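Local coordinates for protein DMATS type aromatic prenyltransferase (Micromonospora olivasterospora, PDB 6ZRY) that probably transfers a dimethylallyl group to carbon 6 of the indole of tryptophan, which it binds inside an ABBA-type prenyltransferase barrel, at residues L99-L113 and F198-V210. Sequence-based numbering, arbitrary orientation.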
loop_
_atom_site.group_PDB
_atom_site.type_symbol
_atom_site.label_atom_id
_atom_site.label_comp_id
_atom_site.label_asym_id
_atom_site.label_seq_id
_atom_site.Cartn_x
_atom_site.Cartn_y
_atom_site.Cartn_z
ATOM N N LEU A 99 -10.858 -11.801 5.856
ATOM C CA LEU A 99 -9.663 -11.896 6.705
ATOM C C LEU A 99 -9.920 -12.863 7.871
ATOM O O LEU A 99 -9.028 -13.671 8.157
ATOM C CB LEU A 99 -9.277 -10.492 7.198
ATOM C CG LEU A 99 -8.617 -9.612 6.138
ATOM C CD1 LEU A 99 -8.558 -8.172 6.590
ATOM C CD2 LEU A 99 -7.243 -10.127 5.810
ATOM N N ASP A 100 -11.080 -12.757 8.527
ATOM C CA ASP A 100 -11.392 -13.589 9.731
ATOM C C ASP A 100 -11.432 -15.062 9.315
ATOM O O ASP A 100 -10.876 -15.885 10.037
ATOM C CB ASP A 100 -12.685 -13.135 10.415
ATOM C CG ASP A 100 -12.552 -11.831 11.187
ATOM O OD1 ASP A 100 -11.438 -11.383 11.377
ATOM O OD2 ASP A 100 -13.576 -11.289 11.576
ATOM N N ALA A 101 -12.014 -15.363 8.163
ATOM C CA ALA A 101 -12.059 -16.741 7.607
ATOM C C ALA A 101 -10.626 -17.237 7.368
ATOM O O ALA A 101 -10.319 -18.398 7.708
ATOM C CB ALA A 101 -12.880 -16.774 6.335
ATOM N N GLN A 102 -9.760 -16.376 6.826
ATOM C CA GLN A 102 -8.363 -16.753 6.515
ATOM C C GLN A 102 -7.557 -16.897 7.817
ATOM O O GLN A 102 -6.740 -17.823 7.897
ATOM C CB GLN A 102 -7.771 -15.749 5.533
ATOM C CG GLN A 102 -8.424 -15.810 4.183
ATOM C CD GLN A 102 -8.451 -17.195 3.585
ATOM O OE1 GLN A 102 -7.510 -17.961 3.691
ATOM N NE2 GLN A 102 -9.553 -17.524 2.951
ATOM N N ALA A 103 -7.786 -16.043 8.817
ATOM C CA ALA A 103 -7.194 -16.219 10.162
ATOM C C ALA A 103 -7.577 -17.610 10.704
ATOM O O ALA A 103 -6.700 -18.341 11.191
ATOM C CB ALA A 103 -7.643 -15.111 11.076
ATOM N N ARG A 104 -8.853 -17.975 10.608
ATOM C CA ARG A 104 -9.344 -19.265 11.163
ATOM C C ARG A 104 -8.664 -20.405 10.413
ATOM O O ARG A 104 -8.206 -21.341 11.061
ATOM C CB ARG A 104 -10.864 -19.334 11.098
ATOM C CG ARG A 104 -11.552 -18.408 12.082
ATOM C CD ARG A 104 -13.040 -18.676 12.121
ATOM N NE ARG A 104 -13.825 -18.071 11.067
ATOM C CZ ARG A 104 -14.338 -16.837 11.089
ATOM N NH1 ARG A 104 -15.079 -16.423 10.084
ATOM N NH2 ARG A 104 -14.098 -16.007 12.110
ATOM N N ARG A 105 -8.590 -20.303 9.099
ATOM C CA ARG A 105 -8.058 -21.367 8.224
ATOM C C ARG A 105 -6.571 -21.619 8.535
ATOM O O ARG A 105 -6.189 -22.806 8.669
ATOM C CB ARG A 105 -8.287 -20.970 6.774
ATOM C CG ARG A 105 -7.848 -22.020 5.783
ATOM C CD ARG A 105 -8.321 -21.689 4.403
ATOM N NE ARG A 105 -7.457 -22.378 3.461
ATOM C CZ ARG A 105 -6.600 -21.803 2.610
ATOM N NH1 ARG A 105 -5.874 -22.568 1.814
ATOM N NH2 ARG A 105 -6.501 -20.489 2.512
ATOM N N ALA A 106 -5.762 -20.554 8.661
ATOM C CA ALA A 106 -4.287 -20.630 8.832
ATOM C C ALA A 106 -3.912 -20.821 10.309
ATOM O O ALA A 106 -2.720 -20.945 10.583
ATOM C CB ALA A 106 -3.630 -19.393 8.246
ATOM N N GLY A 107 -4.892 -20.848 11.219
ATOM C CA GLY A 107 -4.669 -20.990 12.668
ATOM C C GLY A 107 -3.923 -19.787 13.233
ATOM O O GLY A 107 -3.021 -19.986 14.073
ATOM N N LEU A 108 -4.265 -18.570 12.794
ATOM C CA LEU A 108 -3.577 -17.332 13.271
ATOM C C LEU A 108 -4.245 -16.843 14.550
ATOM O O LEU A 108 -5.433 -17.055 14.710
ATOM C CB LEU A 108 -3.632 -16.253 12.189
ATOM C CG LEU A 108 -3.172 -16.684 10.801
ATOM C CD1 LEU A 108 -3.128 -15.499 9.853
ATOM C CD2 LEU A 108 -1.817 -17.366 10.859
ATOM N N SER A 109 -3.479 -16.230 15.433
ATOM C CA SER A 109 -3.987 -15.489 16.605
ATOM C C SER A 109 -4.068 -14.015 16.233
ATOM O O SER A 109 -3.104 -13.505 15.651
ATOM C CB SER A 109 -3.116 -15.734 17.813
ATOM O OG SER A 109 -1.765 -15.926 17.421
ATOM N N THR A 110 -5.186 -13.373 16.527
ATOM C CA THR A 110 -5.485 -11.975 16.105
ATOM C C THR A 110 -5.775 -11.106 17.327
ATOM O O THR A 110 -6.463 -10.085 17.170
ATOM C CB THR A 110 -6.675 -11.965 15.145
ATOM O OG1 THR A 110 -7.790 -12.468 15.889
ATOM C CG2 THR A 110 -6.424 -12.791 13.902
ATOM N N SER A 111 -5.249 -11.483 18.488
ATOM C CA SER A 111 -5.539 -10.832 19.785
ATOM C C SER A 111 -5.087 -9.364 19.745
ATOM O O SER A 111 -5.817 -8.537 20.255
ATOM C CB SER A 111 -4.893 -11.567 20.926
ATOM O OG SER A 111 -3.512 -11.296 20.940
ATOM N N ARG A 112 -3.935 -9.058 19.157
ATOM C CA ARG A 112 -3.425 -7.656 19.094
ATOM C C ARG A 112 -4.383 -6.807 18.257
ATOM O O ARG A 112 -4.833 -5.768 18.757
ATOM C CB ARG A 112 -2.003 -7.579 18.531
ATOM C CG ARG A 112 -0.942 -8.166 19.445
ATOM C CD ARG A 112 0.316 -7.308 19.484
ATOM N NE ARG A 112 1.343 -7.843 20.380
ATOM C CZ ARG A 112 2.103 -8.886 20.099
ATOM N NH1 ARG A 112 3.010 -9.297 20.971
ATOM N NH2 ARG A 112 1.961 -9.522 18.950
ATOM N N LEU A 113 -4.726 -7.262 17.049
ATOM C CA LEU A 113 -5.715 -6.591 16.163
ATOM C C LEU A 113 -7.061 -6.484 16.902
ATOM O O LEU A 113 -7.648 -5.376 16.936
ATOM C CB LEU A 113 -5.831 -7.373 14.836
ATOM C CG LEU A 113 -6.904 -6.876 13.867
ATOM C CD1 LEU A 113 -6.597 -5.450 13.398
ATOM C CD2 LEU A 113 -7.054 -7.809 12.669
ATOM N N PHE A 198 -3.208 2.758 9.228
ATOM C CA PHE A 198 -2.706 2.088 10.434
ATOM C C PHE A 198 -2.629 0.612 10.104
ATOM O O PHE A 198 -3.700 0.000 10.008
ATOM C CB PHE A 198 -3.652 2.416 11.592
ATOM C CG PHE A 198 -3.241 1.885 12.938
ATOM C CD1 PHE A 198 -3.454 0.549 13.281
ATOM C CD2 PHE A 198 -2.708 2.737 13.897
ATOM C CE1 PHE A 198 -3.086 0.070 14.535
ATOM C CE2 PHE A 198 -2.332 2.250 15.138
ATOM C CZ PHE A 198 -2.524 0.923 15.455
ATOM N N ALA A 199 -1.438 0.089 9.861
ATOM C CA ALA A 199 -1.223 -1.247 9.268
ATOM C C ALA A 199 -0.600 -2.161 10.315
ATOM O O ALA A 199 0.338 -1.750 10.950
ATOM C CB ALA A 199 -0.381 -1.142 8.031
ATOM N N VAL A 200 -1.187 -3.344 10.512
ATOM C CA VAL A 200 -0.659 -4.391 11.431
ATOM C C VAL A 200 -0.704 -5.747 10.739
ATOM O O VAL A 200 -1.541 -5.942 9.811
ATOM C CB VAL A 200 -1.460 -4.420 12.742
ATOM C CG1 VAL A 200 -1.335 -3.106 13.512
ATOM C CG2 VAL A 200 -2.907 -4.764 12.489
ATOM N N ASP A 201 0.152 -6.667 11.166
ATOM C CA ASP A 201 0.030 -8.082 10.737
ATOM C C ASP A 201 -1.309 -8.599 11.278
ATOM O O ASP A 201 -1.712 -8.193 12.422
ATOM C CB ASP A 201 1.191 -8.935 11.252
ATOM C CG ASP A 201 2.574 -8.499 10.787
ATOM O OD1 ASP A 201 2.685 -7.958 9.692
ATOM O OD2 ASP A 201 3.517 -8.720 11.525
ATOM N N LEU A 202 -1.998 -9.439 10.521
ATOM C CA LEU A 202 -3.207 -10.137 11.003
ATOM C C LEU A 202 -2.796 -11.010 12.195
ATOM O O LEU A 202 -3.492 -11.002 13.216
ATOM C CB LEU A 202 -3.770 -10.984 9.861
ATOM C CG LEU A 202 -5.043 -11.756 10.184
ATOM C CD1 LEU A 202 -6.157 -10.823 10.616
ATOM C CD2 LEU A 202 -5.485 -12.582 9.002
ATOM N N HIS A 203 -1.673 -11.702 12.053
ATOM C CA HIS A 203 -1.152 -12.676 13.038
ATOM C C HIS A 203 -0.372 -11.929 14.125
ATOM O O HIS A 203 0.553 -11.176 13.771
ATOM C CB HIS A 203 -0.282 -13.718 12.330
ATOM C CG HIS A 203 0.245 -14.768 13.236
ATOM N ND1 HIS A 203 -0.558 -15.418 14.147
ATOM C CD2 HIS A 203 1.486 -15.294 13.374
ATOM C CE1 HIS A 203 0.171 -16.293 14.823
ATOM N NE2 HIS A 203 1.425 -16.237 14.364
ATOM N N ASP A 204 -0.714 -12.146 15.389
ATOM C CA ASP A 204 0.124 -11.701 16.537
ATOM C C ASP A 204 1.556 -12.197 16.316
ATOM O O ASP A 204 1.750 -13.404 16.259
ATOM C CB ASP A 204 -0.380 -12.253 17.872
ATOM C CG ASP A 204 -1.777 -11.814 18.242
ATOM O OD1 ASP A 204 -2.214 -10.754 17.748
ATOM O OD2 ASP A 204 -2.415 -12.534 19.038
ATOM N N GLY A 205 2.516 -11.291 16.208
ATOM C CA GLY A 205 3.953 -11.629 16.208
ATOM C C GLY A 205 4.495 -11.705 17.640
ATOM O O GLY A 205 3.749 -11.502 18.597
ATOM N N PRO A 206 5.806 -11.975 17.821
ATOM C CA PRO A 206 6.413 -12.000 19.151
ATOM C C PRO A 206 6.293 -10.659 19.893
ATOM O O PRO A 206 6.247 -10.670 21.080
ATOM C CB PRO A 206 7.896 -12.332 18.881
ATOM C CG PRO A 206 8.110 -11.958 17.412
ATOM C CD PRO A 206 6.781 -12.242 16.749
ATOM N N GLN A 207 6.241 -9.539 19.165
ATOM C CA GLN A 207 6.097 -8.195 19.775
ATOM C C GLN A 207 5.127 -7.348 18.937
ATOM O O GLN A 207 4.909 -7.656 17.739
ATOM C CB GLN A 207 7.477 -7.557 19.962
ATOM C CG GLN A 207 8.351 -7.585 18.727
ATOM C CD GLN A 207 9.729 -7.030 18.986
ATOM O OE1 GLN A 207 10.047 -6.573 20.095
ATOM N NE2 GLN A 207 10.564 -7.064 17.953
ATOM N N ALA A 208 4.512 -6.361 19.562
ATOM C CA ALA A 208 3.598 -5.422 18.897
ATOM C C ALA A 208 4.405 -4.647 17.846
ATOM O O ALA A 208 5.577 -4.246 18.132
ATOM C CB ALA A 208 2.954 -4.512 19.921
ATOM N N ARG A 209 3.814 -4.441 16.692
ATOM C CA ARG A 209 4.449 -3.715 15.568
ATOM C C ARG A 209 3.340 -3.081 14.732
ATOM O O ARG A 209 2.325 -3.765 14.477
ATOM C CB ARG A 209 5.312 -4.701 14.795
ATOM C CG ARG A 209 5.847 -4.187 13.470
ATOM C CD ARG A 209 6.696 -5.278 12.833
ATOM N NE ARG A 209 8.075 -5.059 13.230
ATOM C CZ ARG A 209 9.070 -4.768 12.400
ATOM N NH1 ARG A 209 10.287 -4.566 12.882
ATOM N NH2 ARG A 209 8.856 -4.699 11.094
ATOM N N VAL A 210 3.479 -1.811 14.415
ATOM C CA VAL A 210 2.501 -1.043 13.598
ATOM C C VAL A 210 3.272 -0.262 12.538
ATOM O O VAL A 210 4.358 0.293 12.845
ATOM C CB VAL A 210 1.666 -0.099 14.462
ATOM C CG1 VAL A 210 0.783 0.818 13.621
ATOM C CG2 VAL A 210 0.849 -0.855 15.507
HETATM O O HOH W 1 -3.052 -9.504 15.670
#
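L202, just past strand 193-201, sends its two methyls apart: CD2 lies 3.8 Å from CD1 of L108, with A103 close by, while CD1 meets CD2 of L113 and CG2 of T110. With CG anti to the backbone N (chi1 -179°), the side chain extends toward both groups. Beside this closely packed apolar end, D204 illustrates how one carboxylate can hold the start of a short helix. Its OD1 accepts the amide of R112 at 2.8 Å, from the syn side though 28° out of plane, and its OD2 takes the hydroxyl of S111 at 2.5 Å from above the carboxylate plane. A water joins OD1 to N of L113 and O of L202, and the backbone N of D204 bonds almost straight to O of S109. The guanidinium of R112 lies with one face over the 207-208 peptide, and NH2 bonds to O of G205 at 2.7 Å, with that oxygen in the guanidinium plane. A leucine in place of R112 would probably leave the G205 carbonyl without its guanidinium donor and strip the 207-208 peptide of the flat group over it. The solvent side is looser: the exposed H203 ring takes the amide of S109 in its plane through ND1, at 3.3 Å. Away from the tryptophan pocket, the link between helices 88-106 and 111-114 is thus fastened to the beta-hairpin loop between barrel strands 193-201 and 209-220, with F145 of strand 141-149 also touching L202.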